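Local structure of alpha-galactosidase (Lactobacillus brevis, 3MI6) at residues P121-D129 / F315-P323; F196-L206 / L558-G566. The protein probably hydrolyses terminal, non-reducing alpha-D-galactose residues from alpha-D-galactosides, as a member of glycosyl hydrolase family 36. All coordinates share one frame; numbering follows the deposited sequence.

Interaction 1: residues P121-D129 / F315-P323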
loop_
_atom_site.group_PDB
_atom_site.type_symbol
_atom_site.label_atom_id
_atom_site.label_comp_id
_atom_site.label_asym_id
_atom_site.label_seq_id
_atom_site.Cartn_x
_atom_site.Cartn_y
_atom_site.Cartn_z
ATOM N N PRO D 121 -38.876 -15.195 8.576
ATOM C CA PRO D 121 -38.251 -14.544 9.734
ATOM C C PRO D 121 -38.114 -13.070 9.412
ATOM O O PRO D 121 -37.846 -12.737 8.259
ATOM C CB PRO D 121 -36.864 -15.181 9.797
ATOM C CG PRO D 121 -36.644 -15.787 8.422
ATOM C CD PRO D 121 -37.988 -16.161 7.914
ATOM N N SER D 122 -38.305 -12.196 10.387
ATOM C CA SER D 122 -38.389 -10.776 10.080
ATOM C C SER D 122 -38.366 -9.906 11.319
ATOM O O SER D 122 -38.274 -10.395 12.445
ATOM C CB SER D 122 -39.663 -10.487 9.282
ATOM O OG SER D 122 -40.810 -10.945 9.984
ATOM N N THR D 123 -38.466 -8.603 11.101
ATOM C CA THR D 123 -38.278 -7.653 12.185
ATOM C C THR D 123 -39.579 -7.110 12.726
ATOM O O THR D 123 -40.548 -6.960 12.007
ATOM C CB THR D 123 -37.400 -6.496 11.742
ATOM O OG1 THR D 123 -37.821 -6.067 10.440
ATOM C CG2 THR D 123 -35.962 -6.958 11.686
ATOM N N PHE D 124 -39.580 -6.789 14.006
ATOM C CA PHE D 124 -40.796 -6.376 14.661
ATOM C C PHE D 124 -40.470 -5.326 15.716
ATOM O O PHE D 124 -39.355 -5.284 16.224
ATOM C CB PHE D 124 -41.395 -7.589 15.335
ATOM C CG PHE D 124 -40.400 -8.358 16.120
ATOM C CD1 PHE D 124 -40.162 -8.047 17.446
ATOM C CD2 PHE D 124 -39.668 -9.371 15.527
ATOM C CE1 PHE D 124 -39.235 -8.755 18.186
ATOM C CE2 PHE D 124 -38.725 -10.083 16.259
ATOM C CZ PHE D 124 -38.507 -9.771 17.591
ATOM N N ASP D 125 -41.445 -4.468 16.019
ATOM C CA ASP D 125 -41.362 -3.555 17.149
ATOM C C ASP D 125 -42.505 -3.838 18.117
ATOM O O ASP D 125 -43.589 -3.297 17.973
ATOM C CB ASP D 125 -41.397 -2.091 16.691
ATOM C CG ASP D 125 -41.256 -1.118 17.857
ATOM O OD1 ASP D 125 -40.772 -1.547 18.923
ATOM O OD2 ASP D 125 -41.625 0.071 17.727
ATOM N N ASP D 126 -42.258 -4.690 19.100
ATOM C CA ASP D 126 -43.252 -4.990 20.115
ATOM C C ASP D 126 -42.806 -4.390 21.443
ATOM O O ASP D 126 -43.292 -4.764 22.511
ATOM C CB ASP D 126 -43.418 -6.505 20.262
ATOM C CG ASP D 126 -43.974 -7.169 19.001
ATOM O OD1 ASP D 126 -44.910 -6.601 18.371
ATOM O OD2 ASP D 126 -43.479 -8.270 18.651
ATOM N N THR D 127 -41.864 -3.461 21.375
ATOM C CA THR D 127 -41.243 -2.920 22.576
ATOM C C THR D 127 -41.414 -1.410 22.610
ATOM O O THR D 127 -40.664 -0.694 23.268
ATOM C CB THR D 127 -39.747 -3.292 22.648
ATOM O OG1 THR D 127 -39.186 -3.251 21.328
ATOM C CG2 THR D 127 -39.566 -4.697 23.221
ATOM N N ASP D 128 -42.425 -0.934 21.895
ATOM C CA ASP D 128 -42.747 0.481 21.912
ATOM C C ASP D 128 -41.448 1.270 21.821
ATOM O O ASP D 128 -40.998 1.840 22.810
ATOM C CB ASP D 128 -43.483 0.817 23.206
ATOM C CG ASP D 128 -44.252 2.102 23.107
ATOM O OD1 ASP D 128 -44.336 2.641 21.977
ATOM O OD2 ASP D 128 -44.766 2.566 24.150
ATOM N N ASP D 129 -40.848 1.283 20.633
ATOM C CA ASP D 129 -39.480 1.753 20.462
ATOM C C ASP D 129 -39.445 2.727 19.319
ATOM O O ASP D 129 -38.414 2.930 18.701
ATOM C CB ASP D 129 -38.560 0.573 20.153
ATOM C CG ASP D 129 -37.081 0.927 20.259
ATOM O OD1 ASP D 129 -36.731 1.891 20.978
ATOM O OD2 ASP D 129 -36.262 0.223 19.625
ATOM N N PHE D 315 -30.121 -3.713 17.843
ATOM C CA PHE D 315 -31.287 -3.835 17.008
ATOM C C PHE D 315 -31.730 -5.294 16.928
ATOM O O PHE D 315 -32.925 -5.582 17.039
ATOM C CB PHE D 315 -31.036 -3.265 15.617
ATOM C CG PHE D 315 -32.087 -3.648 14.613
ATOM C CD1 PHE D 315 -33.261 -2.922 14.513
ATOM C CD2 PHE D 315 -31.903 -4.745 13.784
ATOM C CE1 PHE D 315 -34.238 -3.268 13.598
ATOM C CE2 PHE D 315 -32.870 -5.103 12.863
ATOM C CZ PHE D 315 -34.051 -4.357 12.770
ATOM N N TYR D 316 -30.777 -6.214 16.757
ATOM C CA TYR D 316 -31.125 -7.633 16.609
ATOM C C TYR D 316 -31.721 -8.196 17.897
ATOM O O TYR D 316 -32.634 -9.011 17.855
ATOM C CB TYR D 316 -29.934 -8.498 16.168
ATOM C CG TYR D 316 -29.288 -8.121 14.851
ATOM C CD1 TYR D 316 -30.055 -7.800 13.736
ATOM C CD2 TYR D 316 -27.895 -8.134 14.710
ATOM C CE1 TYR D 316 -29.454 -7.464 12.523
ATOM C CE2 TYR D 316 -27.289 -7.801 13.514
ATOM C CZ TYR D 316 -28.068 -7.463 12.420
ATOM O OH TYR D 316 -27.460 -7.122 11.224
ATOM N N GLN D 317 -31.200 -7.751 19.034
ATOM C CA GLN D 317 -31.588 -8.303 20.321
ATOM C C GLN D 317 -32.985 -7.853 20.718
ATOM O O GLN D 317 -33.684 -8.552 21.444
ATOM C CB GLN D 317 -30.586 -7.891 21.407
ATOM C CG GLN D 317 -30.907 -8.450 22.794
ATOM C CD GLN D 317 -30.021 -7.867 23.896
ATOM O OE1 GLN D 317 -30.186 -6.709 24.309
ATOM N NE2 GLN D 317 -29.081 -8.674 24.385
ATOM N N GLN D 318 -33.389 -6.678 20.257
ATOM C CA GLN D 318 -34.686 -6.148 20.626
ATOM C C GLN D 318 -35.751 -6.440 19.567
ATOM O O GLN D 318 -36.932 -6.559 19.890
ATOM C CB GLN D 318 -34.594 -4.640 20.883
ATOM C CG GLN D 318 -35.903 -4.015 21.344
ATOM C CD GLN D 318 -35.764 -2.558 21.751
ATOM O OE1 GLN D 318 -36.761 -1.879 22.034
ATOM N NE2 GLN D 318 -34.522 -2.065 21.779
ATOM N N HIS D 319 -35.329 -6.587 18.312
ATOM C CA HIS D 319 -36.264 -6.573 17.193
ATOM C C HIS D 319 -36.105 -7.696 16.156
ATOM O O HIS D 319 -36.602 -7.575 15.034
ATOM C CB HIS D 319 -36.160 -5.239 16.468
ATOM C CG HIS D 319 -36.505 -4.058 17.312
ATOM N ND1 HIS D 319 -37.768 -3.846 17.813
ATOM C CD2 HIS D 319 -35.756 -3.002 17.710
ATOM C CE1 HIS D 319 -37.780 -2.717 18.497
ATOM N NE2 HIS D 319 -36.571 -2.187 18.454
ATOM N N LEU D 320 -35.418 -8.780 16.514
ATOM C CA LEU D 320 -35.241 -9.882 15.578
ATOM C C LEU D 320 -35.167 -11.225 16.284
ATOM O O LEU D 320 -35.831 -12.174 15.894
ATOM C CB LEU D 320 -34.001 -9.673 14.696
ATOM C CG LEU D 320 -33.665 -10.831 13.740
ATOM C CD1 LEU D 320 -34.694 -10.925 12.633
ATOM C CD2 LEU D 320 -32.273 -10.710 13.127
ATOM N N VAL D 321 -34.365 -11.313 17.329
ATOM C CA VAL D 321 -34.147 -12.604 17.961
ATOM C C VAL D 321 -35.477 -13.054 18.595
ATOM O O VAL D 321 -36.293 -12.241 19.037
ATOM C CB VAL D 321 -32.815 -12.608 18.778
ATOM C CG1 VAL D 321 -32.640 -13.897 19.561
ATOM C CG2 VAL D 321 -31.645 -12.413 17.853
ATOM N N ASN D 322 -35.694 -14.362 18.589
ATOM C CA ASN D 322 -36.671 -15.047 19.415
ATOM C C ASN D 322 -36.619 -14.327 20.759
ATOM O O ASN D 322 -35.609 -14.390 21.457
ATOM C CB ASN D 322 -36.315 -16.542 19.439
ATOM C CG ASN D 322 -37.302 -17.391 20.244
ATOM O OD1 ASN D 322 -37.866 -16.941 21.226
ATOM N ND2 ASN D 322 -37.474 -18.646 19.839
ATOM N N PRO D 323 -37.715 -13.639 21.132
ATOM C CA PRO D 323 -37.870 -12.927 22.417
ATOM C C PRO D 323 -37.840 -13.836 23.648
ATOM O O PRO D 323 -37.589 -13.389 24.766
ATOM C CB PRO D 323 -39.249 -12.281 22.291
ATOM C CG PRO D 323 -39.480 -12.175 20.832
ATOM C CD PRO D 323 -38.854 -13.395 20.237
#
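His319 is gripped at both ring nitrogens by the loop 121-129. His319 NE2 gives a nearly straight bond to Asp129 OD2 (2.7 Å), meeting the anti lone pair with carboxylate and imidazole almost coplanar (12° between planes). His319 ND1 gives a more bent one to Phe124 O, also 2.7 Å, landing on a carbonyl lone pair but tilted from the ring plane. His319 O accepts in turn from Phe124 N (3.2 Å). Further out, Thr127 OG1 donates to Gln318 OE1 at 2.9 Å, the glutamine side chain being extended. Within the loop, Asp125 OD1 takes Thr127 N in an Asx turn and Asp125 OD2 takes Asp129 N. With CG between N and the carbonyl carbon (chi1 47°), the Phe124 ring swings over the His319 backbone, Phe124 CZ lying 4.2 Å from Pro323 CG; Arg116 adds a cation-pi contact. Thr123 CG2 packs against Phe315 CZ, while its hydroxyl bonds Glu295. The loop between strands 103-112 and 132-140 thus meets helix 305-319 and the loop after it, away from the predicted active site. Gln157 also donates to Asp129 OD2; donation from both imidazole nitrogens would be consistent with a protonated His319 and a charge-assisted His-carboxylate hydrogen bond.

Interaction 2: residues F196-L206 / L558-G566; sequences FSGTWARERHL and LIQFGTSYG
Arg204 runs straight through chi2 and then bends at chi3 (-66°), a turn that swings NE onto Thr563 OG1. Thr563 sets that hydroxyl beside its own backbone N (chi1 -59°), facing back along the helix. The resulting bond from Arg204 NE to Thr563 OG1 is 2.8 Å long and nearly straight, with the oxygen close to the guanidinium plane. Thr563 OG1 passes its own hydrogen to Ile559 O, also at 2.8 Å, so one hydroxyl serves as acceptor and donor at once; the hydroxyl and the backbone N of Thr563 reach Ile559 O from opposite faces of its plane. A valine here would probably leave Arg204 NE without its acceptor and the guanidinium freer to turn. Arg204 NH1 has a separate partner in Gly531 O.

Packing and a CH...O contact continue the interface. Ile559 CD1 meets Ala201 O and Arg202 CA, and Gly562, with no side chain, brings its CA to 3.6 Å from Arg204 O. Leu206 CD1 sits over one face of the Tyr565 ring, 3.6 Å from its centroid, and Leu558 CB over a face of His205. Phe196 CZ makes apolar contact with Tyr565 CB, the two rings meeting obliquely.

Between the strands, a type II turn from Thr199 to Arg202 carries Trp200, a predicted substrate-binding residue whose NE1 bonds Asp549, the predicted proton donor. Gln266 and Asn676 of two neighbouring subunits hold the same turn. The hairpin of strands 192-197 and 205-210 lies at the edge of the nine-stranded antiparallel sheet and against helix 553-566, which connects barrel strands 544-546 and 572-576. Met234 of strand 233-236 touches both Phe196 and Tyr565, while Thr563 packs on Met572 of the barrel.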
loop_
_atom_site.group_PDB
_atom_site.type_symbol
_atom_site.label_atom_id
_atom_site.label_comp_id
_atom_site.label_asym_id
_atom_site.label_seq_id
_atom_site.Cartn_x
_atom_site.Cartn_y
_atom_site.Cartn_z
ATOM N N PHE D 196 -16.747 -11.223 4.569
ATOM C CA PHE D 196 -16.381 -12.253 5.510
ATOM C C PHE D 196 -16.417 -13.616 4.841
ATOM O O PHE D 196 -17.449 -14.252 4.723
ATOM C CB PHE D 196 -17.223 -12.129 6.780
ATOM C CG PHE D 196 -16.975 -10.851 7.501
ATOM C CD1 PHE D 196 -15.972 -10.766 8.466
ATOM C CD2 PHE D 196 -17.681 -9.706 7.165
ATOM C CE1 PHE D 196 -15.711 -9.571 9.116
ATOM C CE2 PHE D 196 -17.428 -8.513 7.794
ATOM C CZ PHE D 196 -16.446 -8.443 8.776
ATOM N N SER D 197 -15.258 -14.040 4.376
ATOM C CA SER D 197 -15.151 -15.207 3.545
ATOM C C SER D 197 -14.371 -16.279 4.283
ATOM O O SER D 197 -13.563 -15.969 5.162
ATOM C CB SER D 197 -14.428 -14.802 2.265
ATOM O OG SER D 197 -14.911 -13.536 1.831
ATOM N N GLY D 198 -14.624 -17.539 3.947
ATOM C CA GLY D 198 -13.821 -18.621 4.462
ATOM C C GLY D 198 -14.274 -19.961 3.959
ATOM O O GLY D 198 -14.455 -20.167 2.749
ATOM N N THR D 199 -14.483 -20.865 4.911
ATOM C CA THR D 199 -14.934 -22.212 4.637
ATOM C C THR D 199 -15.060 -23.024 5.930
ATOM O O THR D 199 -14.885 -22.510 7.036
ATOM C CB THR D 199 -13.988 -22.944 3.654
ATOM O OG1 THR D 199 -14.580 -24.193 3.266
ATOM C CG2 THR D 199 -12.608 -23.192 4.295
ATOM N N TRP D 200 -15.375 -24.305 5.794
ATOM C CA TRP D 200 -15.644 -25.113 6.963
ATOM C C TRP D 200 -14.409 -25.120 7.867
ATOM O O TRP D 200 -13.284 -25.186 7.377
ATOM C CB TRP D 200 -16.092 -26.522 6.549
ATOM C CG TRP D 200 -16.144 -27.471 7.691
ATOM C CD1 TRP D 200 -17.226 -27.776 8.470
ATOM C CD2 TRP D 200 -15.053 -28.238 8.203
ATOM N NE1 TRP D 200 -16.875 -28.705 9.431
ATOM C CE2 TRP D 200 -15.542 -28.996 9.289
ATOM C CE3 TRP D 200 -13.707 -28.362 7.844
ATOM C CZ2 TRP D 200 -14.734 -29.853 10.016
ATOM C CZ3 TRP D 200 -12.913 -29.208 8.564
ATOM C CH2 TRP D 200 -13.426 -29.949 9.637
ATOM N N ALA D 201 -14.622 -25.028 9.177
ATOM C CA ALA D 201 -13.522 -24.980 10.141
ATOM C C ALA D 201 -12.650 -23.699 10.061
ATOM O O ALA D 201 -11.672 -23.575 10.788
ATOM C CB ALA D 201 -12.670 -26.206 10.017
ATOM N N ARG D 202 -12.994 -22.762 9.178
ATOM C CA ARG D 202 -12.363 -21.439 9.170
ATOM C C ARG D 202 -13.297 -20.344 8.641
ATOM O O ARG D 202 -12.929 -19.584 7.764
ATOM C CB ARG D 202 -11.029 -21.441 8.398
ATOM C CG ARG D 202 -10.897 -22.540 7.388
ATOM C CD ARG D 202 -9.564 -22.485 6.632
ATOM N NE ARG D 202 -9.682 -21.574 5.498
ATOM C CZ ARG D 202 -9.504 -21.893 4.217
ATOM N NH1 ARG D 202 -9.154 -23.114 3.855
ATOM N NH2 ARG D 202 -9.656 -20.952 3.294
ATOM N N GLU D 203 -14.495 -20.261 9.190
ATOM C CA GLU D 203 -15.490 -19.308 8.708
ATOM C C GLU D 203 -15.144 -17.830 8.935
ATOM O O GLU D 203 -14.515 -17.448 9.922
ATOM C CB GLU D 203 -16.866 -19.589 9.338
ATOM C CG GLU D 203 -17.463 -20.953 9.017
ATOM C CD GLU D 203 -16.989 -22.054 9.955
ATOM O OE1 GLU D 203 -15.795 -22.057 10.317
ATOM O OE2 GLU D 203 -17.824 -22.915 10.327
ATOM N N ARG D 204 -15.577 -17.001 8.000
ATOM C CA ARG D 204 -15.721 -15.575 8.249
ATOM C C ARG D 204 -14.462 -14.785 8.602
ATOM O O ARG D 204 -14.539 -13.843 9.379
ATOM C CB ARG D 204 -16.824 -15.338 9.294
ATOM C CG ARG D 204 -18.219 -15.549 8.723
ATOM C CD ARG D 204 -19.325 -15.292 9.723
ATOM N NE ARG D 204 -19.297 -16.276 10.797
ATOM C CZ ARG D 204 -19.611 -17.565 10.643
ATOM N NH1 ARG D 204 -19.968 -18.025 9.442
ATOM N NH2 ARG D 204 -19.551 -18.397 11.684
ATOM N N HIS D 205 -13.316 -15.118 8.018
ATOM C CA HIS D 205 -12.163 -14.208 8.119
ATOM C C HIS D 205 -12.497 -12.906 7.375
ATOM O O HIS D 205 -13.186 -12.932 6.353
ATOM C CB HIS D 205 -10.894 -14.840 7.531
ATOM C CG HIS D 205 -10.374 -16.002 8.319
ATOM N ND1 HIS D 205 -9.037 -16.349 8.339
ATOM C CD2 HIS D 205 -11.006 -16.886 9.134
ATOM C CE1 HIS D 205 -8.872 -17.405 9.121
ATOM N NE2 HIS D 205 -10.050 -17.750 9.616
ATOM N N LEU D 206 -11.994 -11.779 7.879
ATOM C CA LEU D 206 -12.287 -10.466 7.310
ATOM C C LEU D 206 -11.362 -10.112 6.125
ATOM O O LEU D 206 -10.155 -10.313 6.182
ATOM C CB LEU D 206 -12.183 -9.421 8.411
ATOM C CG LEU D 206 -12.616 -7.981 8.130
ATOM C CD1 LEU D 206 -12.992 -7.353 9.446
ATOM C CD2 LEU D 206 -11.549 -7.134 7.428
ATOM N N LEU D 558 -9.719 -16.008 15.409
ATOM C CA LEU D 558 -10.009 -15.418 14.110
ATOM C C LEU D 558 -11.499 -15.497 13.766
ATOM O O LEU D 558 -12.096 -14.493 13.387
ATOM C CB LEU D 558 -9.126 -16.017 13.023
ATOM C CG LEU D 558 -7.684 -15.495 12.946
ATOM C CD1 LEU D 558 -6.941 -15.692 14.250
ATOM C CD2 LEU D 558 -6.930 -16.149 11.833
ATOM N N ILE D 559 -12.107 -16.671 13.939
ATOM C CA ILE D 559 -13.500 -16.887 13.548
ATOM C C ILE D 559 -14.474 -16.002 14.330
ATOM O O ILE D 559 -15.379 -15.396 13.754
ATOM C CB ILE D 559 -13.903 -18.364 13.666
ATOM C CG1 ILE D 559 -13.066 -19.206 12.703
ATOM C CG2 ILE D 559 -15.350 -18.532 13.292
ATOM C CD1 ILE D 559 -13.149 -20.706 12.894
ATOM N N GLN D 560 -14.271 -15.912 15.640
ATOM C CA GLN D 560 -15.110 -15.071 16.493
ATOM C C GLN D 560 -14.898 -13.562 16.261
ATOM O O GLN D 560 -15.859 -12.778 16.187
ATOM C CB GLN D 560 -14.932 -15.458 17.957
ATOM C CG GLN D 560 -15.419 -16.879 18.228
ATOM C CD GLN D 560 -15.179 -17.345 19.662
ATOM O OE1 GLN D 560 -15.018 -18.543 19.923
ATOM N NE2 GLN D 560 -15.161 -16.398 20.598
ATOM N N PHE D 561 -13.642 -13.160 16.123
ATOM C CA PHE D 561 -13.357 -11.775 15.836
ATOM C C PHE D 561 -14.150 -11.351 14.605
ATOM O O PHE D 561 -14.849 -10.343 14.634
ATOM C CB PHE D 561 -11.870 -11.574 15.592
ATOM C CG PHE D 561 -11.404 -10.175 15.863
ATOM C CD1 PHE D 561 -11.330 -9.251 14.841
ATOM C CD2 PHE D 561 -11.041 -9.786 17.145
ATOM C CE1 PHE D 561 -10.897 -7.977 15.098
ATOM C CE2 PHE D 561 -10.616 -8.519 17.391
ATOM C CZ PHE D 561 -10.545 -7.614 16.368
ATOM N N GLY D 562 -14.043 -12.119 13.526
ATOM C CA GLY D 562 -14.755 -11.801 12.304
ATOM C C GLY D 562 -16.267 -11.852 12.474
ATOM O O GLY D 562 -16.985 -10.950 12.035
ATOM N N THR D 563 -16.763 -12.897 13.122
ATOM C CA THR D 563 -18.199 -13.014 13.305
ATOM C C THR D 563 -18.782 -11.785 14.026
ATOM O O THR D 563 -19.865 -11.309 13.665
ATOM C CB THR D 563 -18.573 -14.339 14.010
ATOM O OG1 THR D 563 -18.095 -15.438 13.223
ATOM C CG2 THR D 563 -20.081 -14.462 14.172
ATOM N N SER D 564 -18.056 -11.253 15.011
ATOM C CA SER D 564 -18.545 -10.119 15.812
ATOM C C SER D 564 -18.884 -8.842 15.028
ATOM O O SER D 564 -19.700 -8.036 15.478
ATOM C CB SER D 564 -17.574 -9.786 16.944
ATOM O OG SER D 564 -16.334 -9.337 16.434
ATOM N N TYR D 565 -18.269 -8.654 13.866
ATOM C CA TYR D 565 -18.610 -7.512 13.022
ATOM C C TYR D 565 -20.094 -7.570 12.665
ATOM O O TYR D 565 -20.779 -6.544 12.566
ATOM C CB TYR D 565 -17.739 -7.479 11.766
ATOM C CG TYR D 565 -16.334 -6.991 12.036
ATOM C CD1 TYR D 565 -15.294 -7.885 12.291
ATOM C CD2 TYR D 565 -16.035 -5.618 12.048
ATOM C CE1 TYR D 565 -13.973 -7.417 12.559
ATOM C CE2 TYR D 565 -14.732 -5.148 12.309
ATOM C CZ TYR D 565 -13.705 -6.053 12.572
ATOM O OH TYR D 565 -12.423 -5.591 12.828
ATOM N N GLY D 566 -20.604 -8.786 12.496
ATOM C CA GLY D 566 -21.963 -8.968 12.054
ATOM C C GLY D 566 -22.859 -9.517 13.131
ATOM O O GLY D 566 -24.079 -9.377 13.053
#

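In the fold
Both interactions join the nine-stranded sheet of the N-terminal region to the chain that forms or leads into the catalytic barrel, and both are largely buried. Interaction 1 uses the loop following one outermost strand, 103-112, and helix 305-319 with the loop after it; interaction 2 uses the hairpin ending in the other, 205-210, and helix 553-566. The first is dominated by polar bonds around a histidine, has exposed residues at its margin and lies away from the annotated sites. The second is mostly apolar, with one arginine link, and its turn reaches the predicted active site and two other subunits. Although their centres are about 25 Å apart, they touch where Tyr316 CE2 packs on Gly566 O (3.6 Å).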